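Local coordinates for protein phosphatase Slingshot homolog 2 (Homo sapiens, PDB 2NT2) that dephosphorylates and activates cofilin through its catalytic domain, the part present here, and so regulates actin filament dynamics, at residues Ile40-Phe43 against Glu49-Asn52; Ala103-Gly108 against Glu136-Ile141. The protein carries 1 engineered substitution. One frame throughout, in Å; residues are numbered along the deposited sequence.

Interaction 1 (Ile40-Phe43 against Glu49-Asn52); sequences IDNF and EYHN
Asn42 and Asn52 reach toward each other from the loop and the strand and join their amides by a reciprocal pair of hydrogen bonds. ND2 of Asn42 gives the shorter, 2.8 Å to OD1 of Asn52, and ND2 of Asn52 returns one of 3.1 Å to OD1 of Asn42. Both donors approach a lone pair in the carbonyl plane of the acceptor, but the two amides are twisted by 36°, so each partner lies somewhat out of the donor amide's plane and both bonds are moderately bent. Two bonds instead of one fix the rotation of both amides.

The same Asn42 amide lies nearly flat over the inner part of the Tyr50 ring, the planes 11° apart, with CG of Asn42 3.4 Å from CD2 of Tyr50 and OD1 of Asn42 reaching as far as CB of Tyr50 at 3.3 Å. CB of Asn42 stands over the middle of the Tyr50 ring in a CH-pi contact, 3.7 Å from its centroid. With CG anti to the carbonyl carbon (chi1 -68°), Asn42 points its amide back over the ring toward the strand, while the tyrosine runs outward beneath it. Tyr50 and Asn52, two apart on a strand, present their side chains on the same side, and Asn42 meets both.

Strand 49-52 is an outermost strand of the central sheet of this dual-specificity phosphatase domain, lying parallel to strand 30-35, and the contact holds residues 40-43 of the connecting loop against it. Farther out, Tyr50 OH hydrogen-bonds to the backbone N of Phe44, tying the far end of the ring to the loop. Asn35 of strand 30-35 lies next to the amide pair: its ND2 bonds Ile40 O, and the side chains of Asn42 and Asn52 both touch it.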
loop_
_atom_site.group_PDB
_atom_site.type_symbol
_atom_site.label_atom_id
_atom_site.label_comp_id
_atom_site.label_asym_id
_atom_site.label_seq_id
_atom_site.Cartn_x
_atom_site.Cartn_y
_atom_site.Cartn_z
ATOM N N ILE A 40 13.665 1.436 -4.343
ATOM C CA ILE A 40 14.021 1.043 -2.977
ATOM C C ILE A 40 14.151 -0.474 -2.893
ATOM O O ILE A 40 13.389 -1.208 -3.513
ATOM C CB ILE A 40 13.007 1.543 -1.940
ATOM C CG1 ILE A 40 13.024 3.072 -1.765
ATOM C CG2 ILE A 40 13.195 0.881 -0.591
ATOM C CD1 ILE A 40 11.951 3.721 -2.610
ATOM N N ASP A 41 15.133 -0.916 -2.122
ATOM C CA ASP A 41 15.445 -2.324 -1.973
ATOM C C ASP A 41 14.509 -3.045 -1.006
ATOM O O ASP A 41 13.846 -2.418 -0.184
ATOM C CB ASP A 41 16.902 -2.465 -1.494
ATOM C CG ASP A 41 17.862 -1.828 -2.483
ATOM O OD1 ASP A 41 18.654 -0.949 -2.082
ATOM O OD2 ASP A 41 17.815 -2.186 -3.677
ATOM N N ASN A 42 14.502 -4.363 -1.139
ATOM C CA ASN A 42 14.026 -5.340 -0.185
ATOM C C ASN A 42 15.116 -5.572 0.870
ATOM O O ASN A 42 16.047 -6.345 0.651
ATOM C CB ASN A 42 13.697 -6.671 -0.852
ATOM C CG ASN A 42 12.506 -6.640 -1.779
ATOM O OD1 ASN A 42 12.175 -7.659 -2.391
ATOM N ND2 ASN A 42 11.851 -5.488 -1.877
ATOM N N PHE A 43 15.016 -4.865 1.985
ATOM C CA PHE A 43 16.053 -4.841 2.997
ATOM C C PHE A 43 16.303 -6.184 3.655
ATOM O O PHE A 43 17.444 -6.483 4.029
ATOM C CB PHE A 43 15.684 -3.795 4.068
ATOM C CG PHE A 43 15.641 -2.384 3.494
ATOM C CD1 PHE A 43 16.797 -1.774 3.033
ATOM C CD2 PHE A 43 14.447 -1.688 3.422
ATOM C CE1 PHE A 43 16.768 -0.495 2.510
ATOM C CE2 PHE A 43 14.410 -0.408 2.897
ATOM C CZ PHE A 43 15.570 0.188 2.439
ATOM N N GLU A 49 8.506 -12.105 3.384
ATOM C CA GLU A 49 7.976 -12.364 2.056
ATOM C C GLU A 49 7.672 -11.045 1.342
ATOM O O GLU A 49 6.886 -10.246 1.859
ATOM C CB GLU A 49 6.698 -13.189 2.181
ATOM C CG GLU A 49 6.791 -14.566 1.546
ATOM C CD GLU A 49 5.530 -14.894 0.764
ATOM O OE1 GLU A 49 5.201 -14.164 -0.193
ATOM O OE2 GLU A 49 4.868 -15.891 1.119
ATOM N N TYR A 50 8.284 -10.845 0.184
ATOM C CA TYR A 50 8.199 -9.589 -0.544
ATOM C C TYR A 50 7.356 -9.688 -1.812
ATOM O O TYR A 50 7.317 -10.729 -2.461
ATOM C CB TYR A 50 9.599 -9.083 -0.920
ATOM C CG TYR A 50 10.353 -8.501 0.252
ATOM C CD1 TYR A 50 11.269 -9.279 0.950
ATOM C CD2 TYR A 50 10.148 -7.190 0.660
ATOM C CE1 TYR A 50 11.960 -8.758 2.022
ATOM C CE2 TYR A 50 10.843 -6.670 1.737
ATOM C CZ TYR A 50 11.747 -7.459 2.414
ATOM O OH TYR A 50 12.448 -6.955 3.485
ATOM N N HIS A 51 6.718 -8.571 -2.144
ATOM C CA HIS A 51 6.107 -8.359 -3.446
ATOM C C HIS A 51 6.446 -6.958 -3.953
ATOM O O HIS A 51 6.291 -5.972 -3.229
ATOM C CB HIS A 51 4.594 -8.564 -3.412
ATOM C CG HIS A 51 3.995 -8.728 -4.783
ATOM N ND1 HIS A 51 3.773 -9.964 -5.345
ATOM C CD2 HIS A 51 3.578 -7.831 -5.704
ATOM C CE1 HIS A 51 3.247 -9.827 -6.549
ATOM N NE2 HIS A 51 3.119 -8.534 -6.791
ATOM N N ASN A 52 6.934 -6.861 -5.183
ATOM C CA ASN A 52 7.455 -5.585 -5.670
ATOM C C ASN A 52 6.685 -5.062 -6.875
ATOM O O ASN A 52 6.375 -5.809 -7.803
ATOM C CB ASN A 52 8.945 -5.744 -5.995
ATOM C CG ASN A 52 9.770 -5.984 -4.744
ATOM O OD1 ASN A 52 10.442 -5.070 -4.256
ATOM N ND2 ASN A 52 9.717 -7.197 -4.201
#

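Interaction 2 (Ala103-Gly108 against Glu136-Ile141); sequences AMKEYG and EEYQGI
The ring of Tyr138 meets Met104 at its edge: SD of Met104 lies 5.5 Å from the ring centroid and 80° off the ring normal, a Met-aromatic contact made close to the ring plane. The nearest ring atom is CD2 of Tyr138, 4.1 Å from SD and 3.9 Å from CE of Met104. Trp67, from helix 67-79, also meets this tyrosine, their rings packed edge-to-face.

Met104 and Tyr138 lie alongside, each pointing to the other's helix. The methionine bends at its last torsion (chi3 67°), which turns CE of Met104 onto Gln139, 3.4 Å from CA and 3.5 Å from CB of that residue.

These side chains bridge the C-terminal part of helix 94-107 and helix 129-143 within the helical part of the phosphatase domain. The short segments run almost parallel, 22° apart, with their axes 10.6 Å from each other. Helix 111-121 lies beside this junction: Met104 touches its Leu111 and Ala114, and Gln139 also touches Leu111.

The stem of Lys105 runs roughly perpendicular to the tyrosine side chain, its aliphatic part passing the hydroxyl end, with CB of Lys105 3.4 Å from OH of Tyr138. CG of the lysine is anti to the backbone N, which carries the chain toward helix 67-79, where the lysine makes a cation-pi contact with Tyr71 and touches Asn68.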
loop_
_atom_site.group_PDB
_atom_site.type_symbol
_atom_site.label_atom_id
_atom_site.label_comp_id
_atom_site.label_asym_id
_atom_site.label_seq_id
_atom_site.Cartn_x
_atom_site.Cartn_y
_atom_site.Cartn_z
ATOM N N ALA A 103 -8.720 -0.879 0.023
ATOM C CA ALA A 103 -9.875 -0.642 0.882
ATOM C C ALA A 103 -11.162 -0.496 0.082
ATOM O O ALA A 103 -12.211 -1.034 0.455
ATOM C CB ALA A 103 -9.643 0.579 1.757
ATOM N N MET A 104 -11.100 0.211 -1.043
ATOM C CA MET A 104 -12.250 0.313 -1.942
ATOM C C MET A 104 -12.700 -1.078 -2.384
ATOM O O MET A 104 -13.858 -1.464 -2.263
ATOM C CB MET A 104 -11.888 1.125 -3.183
ATOM C CG MET A 104 -11.799 2.623 -2.987
ATOM S SD MET A 104 -10.989 3.473 -4.356
ATOM C CE MET A 104 -12.165 3.229 -5.676
ATOM N N LYS A 105 -11.734 -1.832 -2.903
ATOM C CA LYS A 105 -12.002 -3.190 -3.357
ATOM C C LYS A 105 -12.469 -4.098 -2.224
ATOM O O LYS A 105 -13.510 -4.748 -2.318
ATOM C CB LYS A 105 -10.747 -3.789 -4.003
ATOM C CG LYS A 105 -11.028 -5.112 -4.704
ATOM C CD LYS A 105 -10.106 -5.329 -5.894
ATOM C CE LYS A 105 -10.023 -6.813 -6.235
ATOM N NZ LYS A 105 -11.382 -7.405 -6.406
ATOM N N GLU A 106 -11.685 -4.143 -1.154
ATOM C CA GLU A 106 -11.879 -5.082 -0.058
ATOM C C GLU A 106 -13.160 -4.828 0.715
ATOM O O GLU A 106 -13.957 -5.753 0.919
ATOM C CB GLU A 106 -10.668 -5.042 0.879
ATOM C CG GLU A 106 -10.723 -5.956 2.081
ATOM C CD GLU A 106 -10.888 -7.420 1.743
ATOM O OE1 GLU A 106 -9.979 -8.048 1.166
ATOM O OE2 GLU A 106 -11.966 -7.970 2.067
ATOM N N TYR A 107 -13.389 -3.592 1.173
ATOM C CA TYR A 107 -14.575 -3.359 1.998
ATOM C C TYR A 107 -15.687 -2.681 1.211
ATOM O O TYR A 107 -16.749 -2.385 1.760
ATOM C CB TYR A 107 -14.206 -2.564 3.257
ATOM C CG TYR A 107 -13.043 -3.200 4.002
ATOM C CD1 TYR A 107 -11.866 -2.495 4.208
ATOM C CD2 TYR A 107 -13.115 -4.500 4.488
ATOM C CE1 TYR A 107 -10.805 -3.073 4.884
ATOM C CE2 TYR A 107 -12.060 -5.083 5.162
ATOM C CZ TYR A 107 -10.899 -4.359 5.360
ATOM O OH TYR A 107 -9.842 -4.929 6.029
ATOM N N GLY A 108 -15.435 -2.460 -0.075
ATOM C CA GLY A 108 -16.390 -1.868 -0.990
ATOM C C GLY A 108 -16.690 -0.418 -0.654
ATOM O O GLY A 108 -17.817 0.057 -0.791
ATOM N N GLU A 136 -10.077 7.313 -9.042
ATOM C CA GLU A 136 -11.385 7.660 -9.575
ATOM C C GLU A 136 -11.793 6.676 -10.671
ATOM O O GLU A 136 -12.939 6.242 -10.742
ATOM C CB GLU A 136 -11.385 9.061 -10.174
ATOM C CG GLU A 136 -11.470 10.209 -9.194
ATOM C CD GLU A 136 -11.201 11.546 -9.876
ATOM O OE1 GLU A 136 -11.356 11.618 -11.118
ATOM O OE2 GLU A 136 -10.826 12.498 -9.156
ATOM N N GLU A 137 -10.836 6.339 -11.540
ATOM C CA GLU A 137 -11.125 5.312 -12.539
ATOM C C GLU A 137 -11.475 3.995 -11.840
ATOM O O GLU A 137 -12.508 3.398 -12.133
ATOM C CB GLU A 137 -9.952 5.111 -13.501
ATOM C CG GLU A 137 -10.276 4.184 -14.660
ATOM C CD GLU A 137 -9.278 4.222 -15.794
ATOM O OE1 GLU A 137 -9.448 3.408 -16.734
ATOM O OE2 GLU A 137 -8.342 5.050 -15.753
ATOM N N TYR A 138 -10.600 3.584 -10.933
ATOM C CA TYR A 138 -10.720 2.314 -10.222
ATOM C C TYR A 138 -12.126 2.168 -9.651
ATOM O O TYR A 138 -12.784 1.143 -9.821
ATOM C CB TYR A 138 -9.680 2.238 -9.113
ATOM C CG TYR A 138 -9.477 0.889 -8.476
ATOM C CD1 TYR A 138 -9.259 -0.236 -9.252
ATOM C CD2 TYR A 138 -9.499 0.735 -7.094
ATOM C CE1 TYR A 138 -9.070 -1.482 -8.688
ATOM C CE2 TYR A 138 -9.310 -0.508 -6.514
ATOM C CZ TYR A 138 -9.096 -1.611 -7.315
ATOM O OH TYR A 138 -8.903 -2.853 -6.757
ATOM N N GLN A 139 -12.581 3.237 -9.011
ATOM C CA GLN A 139 -13.949 3.335 -8.521
ATOM C C GLN A 139 -14.954 2.975 -9.612
ATOM O O GLN A 139 -15.773 2.073 -9.439
ATOM C CB GLN A 139 -14.207 4.753 -8.016
ATOM C CG GLN A 139 -15.576 4.955 -7.375
ATOM C CD GLN A 139 -15.641 6.312 -6.697
ATOM O OE1 GLN A 139 -15.304 7.320 -7.320
ATOM N NE2 GLN A 139 -16.044 6.325 -5.434
ATOM N N GLY A 140 -14.867 3.671 -10.742
ATOM C CA GLY A 140 -15.734 3.387 -11.869
ATOM C C GLY A 140 -15.614 1.942 -12.314
ATOM O O GLY A 140 -16.606 1.290 -12.629
ATOM N N ILE A 141 -14.388 1.421 -12.331
ATOM C CA ILE A 141 -14.194 0.035 -12.742
ATOM C C ILE A 141 -14.824 -0.914 -11.731
ATOM O O ILE A 141 -15.490 -1.891 -12.076
ATOM C CB ILE A 141 -12.707 -0.310 -12.928
ATOM C CG1 ILE A 141 -12.046 0.380 -14.119
ATOM C CG2 ILE A 141 -12.539 -1.822 -13.013
ATOM C CD1 ILE A 141 -10.552 0.570 -14.002
#

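Interaction 1 is a surface contact of partly exposed residues, whereas interaction 2 is partly buried, with Met104 and Tyr138 both enclosed. They hold different elements on opposite sides of the chain's centre, 25 Å apart between centres and without touching: the first fastens a loop to an outermost strand, the second joins two helices with helix 111-121 between them in the chain. The chemistry differs accordingly. Paired amide hydrogen bonds and an amide laid on a tyrosine ring make up 40-43 with 49-52, while 103-108 and 136-141 share no hydrogen bond and rely on sulfur, methyl and aliphatic packing. A tyrosine serves both, covered on a face by an amide in one and met at its edge by a thioether in the other.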